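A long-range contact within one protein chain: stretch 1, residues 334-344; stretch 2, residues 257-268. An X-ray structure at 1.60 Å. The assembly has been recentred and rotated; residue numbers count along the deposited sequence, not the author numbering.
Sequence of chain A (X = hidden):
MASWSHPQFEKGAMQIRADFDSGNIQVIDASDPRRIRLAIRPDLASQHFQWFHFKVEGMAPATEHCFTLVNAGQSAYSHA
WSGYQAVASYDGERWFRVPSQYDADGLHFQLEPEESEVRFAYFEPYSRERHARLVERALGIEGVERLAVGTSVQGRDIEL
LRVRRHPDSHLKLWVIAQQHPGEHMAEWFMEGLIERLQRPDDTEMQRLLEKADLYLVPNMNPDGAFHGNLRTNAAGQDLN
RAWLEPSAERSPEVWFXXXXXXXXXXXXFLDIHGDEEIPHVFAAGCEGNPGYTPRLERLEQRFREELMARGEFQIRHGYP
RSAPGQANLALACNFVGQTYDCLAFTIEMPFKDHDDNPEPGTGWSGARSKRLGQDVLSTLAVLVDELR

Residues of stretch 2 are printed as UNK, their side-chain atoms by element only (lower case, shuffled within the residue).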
# COMPACT_ATOMS: atom_id res chain seq x y z
N ASN A 334 3.69 1.45 15.87
CA ASN A 334 3.88 1.65 17.29
C ASN A 334 4.62 0.51 17.98
O ASN A 334 5.53 0.74 18.78
CB ASN A 334 2.53 1.89 17.94
CG ASN A 334 1.90 3.18 17.48
OD1 ASN A 334 2.25 4.26 17.95
ND2 ASN A 334 0.98 3.08 16.52
N PHE A 335 4.25 -0.73 17.66
CA PHE A 335 4.90 -1.88 18.27
C PHE A 335 6.39 -1.96 17.96
O PHE A 335 7.20 -2.13 18.87
CB PHE A 335 4.23 -3.19 17.83
CG PHE A 335 4.89 -4.42 18.39
CD1 PHE A 335 5.94 -5.03 17.72
CD2 PHE A 335 4.48 -4.94 19.61
CE1 PHE A 335 6.58 -6.15 18.25
CE2 PHE A 335 5.11 -6.06 20.16
CZ PHE A 335 6.16 -6.66 19.48
N VAL A 336 6.74 -1.85 16.69
CA VAL A 336 8.14 -1.93 16.29
C VAL A 336 8.91 -0.73 16.83
O VAL A 336 10.01 -0.88 17.38
CB VAL A 336 8.27 -1.98 14.74
CG1 VAL A 336 9.74 -2.06 14.34
CG2 VAL A 336 7.52 -3.18 14.20
N GLY A 337 8.33 0.45 16.68
CA GLY A 337 8.98 1.66 17.16
C GLY A 337 9.36 1.58 18.63
O GLY A 337 10.45 2.01 19.02
N GLN A 338 8.46 1.05 19.45
CA GLN A 338 8.71 0.95 20.88
C GLN A 338 9.60 -0.22 21.24
O GLN A 338 10.49 -0.10 22.08
CB GLN A 338 7.39 0.84 21.64
CG GLN A 338 7.57 0.87 23.15
CD GLN A 338 6.27 1.11 23.88
OE1 GLN A 338 5.59 0.17 24.29
NE2 GLN A 338 5.91 2.37 24.03
N THR A 339 9.37 -1.37 20.61
CA THR A 339 10.16 -2.55 20.91
C THR A 339 11.63 -2.37 20.57
O THR A 339 12.51 -2.87 21.28
CB THR A 339 9.62 -3.78 20.15
OG1 THR A 339 8.26 -4.02 20.55
CG2 THR A 339 10.45 -5.02 20.46
N TYR A 340 11.90 -1.62 19.51
CA TYR A 340 13.27 -1.39 19.07
C TYR A 340 13.80 0.03 19.25
O TYR A 340 14.95 0.31 18.91
CB TYR A 340 13.40 -1.84 17.60
CG TYR A 340 13.16 -3.32 17.45
CD1 TYR A 340 14.16 -4.24 17.77
CD2 TYR A 340 11.90 -3.81 17.10
CE1 TYR A 340 13.91 -5.61 17.74
CE2 TYR A 340 11.64 -5.18 17.06
CZ TYR A 340 12.65 -6.07 17.38
OH TYR A 340 12.40 -7.43 17.37
N ASP A 341 12.96 0.90 19.82
CA ASP A 341 13.33 2.29 20.07
C ASP A 341 13.89 2.93 18.80
O ASP A 341 14.96 3.55 18.81
CB ASP A 341 14.38 2.36 21.19
CG ASP A 341 14.69 3.78 21.62
OD1 ASP A 341 13.80 4.66 21.49
OD2 ASP A 341 15.82 4.02 22.11
N CYS A 342 13.16 2.79 17.70
CA CYS A 342 13.61 3.33 16.42
C CYS A 342 12.58 4.26 15.80
O CYS A 342 11.41 4.25 16.17
CB CYS A 342 13.88 2.20 15.43
SG CYS A 342 12.38 1.25 14.98
N LEU A 343 13.04 5.06 14.85
CA LEU A 343 12.16 5.96 14.12
C LEU A 343 11.20 5.03 13.39
O LEU A 343 11.64 4.07 12.74
CB LEU A 343 12.96 6.80 13.13
CG LEU A 343 12.16 7.70 12.18
CD1 LEU A 343 11.32 8.69 12.99
CD2 LEU A 343 13.11 8.44 11.25
N ALA A 344 9.91 5.30 13.50
CA ALA A 344 8.90 4.46 12.85
C ALA A 344 7.71 5.27 12.39
O ALA A 344 7.20 6.11 13.13
CB ALA A 344 8.44 3.37 13.82
N UNK A 257 7.71 -11.87 10.23
CA UNK A 257 8.48 -10.64 10.30
C UNK A 257 9.03 -10.36 11.69
O UNK A 257 10.19 -9.97 11.83
c UNK A 257 7.65 -9.43 9.81
c UNK A 257 7.24 -9.66 8.36
c UNK A 257 8.47 -8.15 9.93
N UNK A 258 8.21 -10.56 12.72
CA UNK A 258 8.67 -10.31 14.08
C UNK A 258 9.84 -11.21 14.47
O UNK A 258 10.74 -10.79 15.20
n UNK A 258 4.44 -8.69 16.10
c UNK A 258 5.62 -9.28 16.29
o UNK A 258 5.94 -9.79 17.36
c UNK A 258 6.58 -9.27 15.11
c UNK A 258 7.52 -10.47 15.08
N UNK A 259 9.85 -12.45 13.98
CA UNK A 259 10.95 -13.36 14.30
C UNK A 259 12.24 -12.87 13.66
O UNK A 259 13.32 -12.93 14.27
n UNK A 259 11.14 -15.37 16.42
o UNK A 259 9.07 -16.13 16.87
c UNK A 259 10.62 -14.78 13.82
c UNK A 259 9.52 -15.46 14.61
c UNK A 259 9.89 -15.68 16.07
N UNK A 260 12.14 -12.40 12.42
CA UNK A 260 13.31 -11.91 11.70
C UNK A 260 13.81 -10.61 12.33
O UNK A 260 15.02 -10.36 12.38
c UNK A 260 12.66 -12.97 9.45
c UNK A 260 12.97 -11.68 10.22
o UNK A 260 13.55 -15.17 9.68
o UNK A 260 14.97 -13.54 9.31
c UNK A 260 13.81 -13.96 9.49
N UNK A 261 12.89 -9.77 12.79
CA UNK A 261 13.28 -8.51 13.42
C UNK A 261 14.03 -8.79 14.71
O UNK A 261 15.05 -8.16 14.99
c UNK A 261 12.06 -7.64 13.72
c UNK A 261 11.34 -7.10 12.49
c UNK A 261 9.87 -4.97 11.49
s UNK A 261 9.98 -6.00 12.96
N UNK A 262 13.54 -9.73 15.50
CA UNK A 262 14.18 -10.06 16.76
C UNK A 262 15.61 -10.51 16.58
O UNK A 262 16.49 -10.21 17.40
c UNK A 262 9.90 -11.33 19.18
n UNK A 262 9.01 -12.45 19.60
c UNK A 262 11.23 -11.83 18.64
c UNK A 262 13.38 -11.15 17.48
c UNK A 262 12.04 -10.68 18.04
N UNK A 263 15.86 -11.22 15.48
CA UNK A 263 17.18 -11.75 15.18
C UNK A 263 18.16 -10.77 14.55
O UNK A 263 19.35 -10.81 14.84
n UNK A 263 17.14 -15.86 10.40
c UNK A 263 17.05 -12.98 14.29
c UNK A 263 18.04 -15.21 13.89
c UNK A 263 18.34 -13.74 14.04
c UNK A 263 17.86 -15.56 11.47
n UNK A 263 17.29 -15.50 12.67
n UNK A 263 19.16 -15.34 11.36
N UNK A 264 17.68 -9.89 13.68
CA UNK A 264 18.59 -8.96 13.04
C UNK A 264 18.63 -7.56 13.63
O UNK A 264 19.63 -6.85 13.46
c UNK A 264 18.28 -10.18 10.84
n UNK A 264 17.17 -11.00 10.80
n UNK A 264 18.72 -12.02 9.73
c UNK A 264 18.29 -8.86 11.54
c UNK A 264 17.46 -12.09 10.13
c UNK A 264 19.25 -10.83 10.17
N UNK A 265 17.58 -7.13 14.31
CA UNK A 265 17.56 -5.80 14.89
C UNK A 265 16.90 -4.82 13.94
O UNK A 265 16.83 -5.07 12.74
N UNK A 266 16.43 -3.70 14.49
CA UNK A 266 15.74 -2.67 13.71
C UNK A 266 16.18 -1.26 14.12
O UNK A 266 16.16 -0.92 15.30
c UNK A 266 13.50 -1.72 13.06
c UNK A 266 14.20 -2.77 13.91
c UNK A 266 13.72 -4.17 13.56
N UNK A 267 16.55 -0.43 13.14
CA UNK A 267 16.96 0.94 13.41
C UNK A 267 16.07 1.97 12.70
O UNK A 267 16.25 3.17 12.86
c UNK A 267 18.43 1.14 13.01
o UNK A 267 20.07 -0.59 13.09
c UNK A 267 19.36 0.19 13.75
o UNK A 267 19.37 0.23 15.00
N UNK A 268 15.11 1.47 11.94
CA UNK A 268 14.16 2.30 11.21
C UNK A 268 13.06 1.39 10.72
O UNK A 268 13.33 0.27 10.29
c UNK A 268 14.34 3.74 7.67
c UNK A 268 13.58 5.09 9.62
c UNK A 268 14.82 2.96 9.99
c UNK A 268 13.82 3.69 9.08
O HOH W 1 10.15 -8.58 16.68
O HOH W 2 16.01 5.07 14.82

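Position 257 opens the stretch on a helix that begins earlier in the chain. Its side chain is one carbon carrying two others, and it stays out of reach of stretch 1; the fork at the first carbon makes it Val257. At 258 there are three carbons, the third bearing one oxygen and one nitrogen, an amide at the length of glutamine: Gln258. Its CA-to-CB bond points sideways, but its end comes nearer, placing NE2 over one face of the Phe335 ring while OE1 lies 3.8 Å from Phe335 CZ. Position 259 repeats the same set of atoms but points away and touches nothing on stretch 1; it is Gln259. At 260 three carbons end in two oxygens, a carboxylate whose end leads away from the contact, hence Glu260.

Position 261 is an unbranched run of two carbons, a sulfur and a terminal carbon, which only methionine provides. Met261 points toward stretch 1, and its SD packs 3.9 Å from Val336 CG2, while its CB lies 4.0 Å from Tyr340 CZ. At 262, four carbons in a row end in nitrogen: Lys262, fully extended beyond its m chi1, with CG 3.3 Å from Tyr340 OH. Position 263 has three carbons, a nitrogen, and a carbon carrying two more nitrogens, a guanidinium group; Arg263 points away. At 264 one carbon leads to a five-membered ring of three carbons and two nitrogens, so the residue is His264. Its ND1 donates to Glu260 O at 2.7 Å, tying the ring back to its own helix.

Position 265 has no side-chain atoms and is Gly265, the first residue to leave helical geometry. With phi/psi of 94/159, a CB would jam against the preceding carbonyl oxygen. At 266 one carbon again carries two: Val266, directed toward stretch 1. Its CG2 sits 4.0 Å from the Tyr340 ring centroid, almost on the ring normal, and its CG1 lies 3.7 Å from Cys342 SG and 4.0 Å from Val336 CG1. Position 267 has two carbons, the second with two oxygens. This is Asp267, whose side chain points away and is satisfied elsewhere in the structure; its backbone C approaches Cys342 CB at 3.5 Å. At 268 four carbons fork at the second, giving Leu268, with CD1 3.8 Å from Leu343 CD2.

The contact is built mainly on apolar packing, with no direct hydrogen bond between the stretches. The two helices run in nearly the same direction, at 21° and 12.1 Å apart, and side chains fill the gap. Tyr340, the residue most covered by the other stretch, lays one ring face against Val266 and carries its hydroxyl to the helix backbone. There a water bridges Tyr340 OH (2.6 Å) and Gln258 O (2.7 Å). A second water accepts from Leu343 N at 3.0 Å and donates to Asp267 O at 2.7 Å, joining backbones that do not bond directly here. Beyond it, Leu268 CA approaches Leu343 O at 3.4 Å in a CA-H...O contact.

Stretch 2, residues 257-268: VQQEMKRHGVDL
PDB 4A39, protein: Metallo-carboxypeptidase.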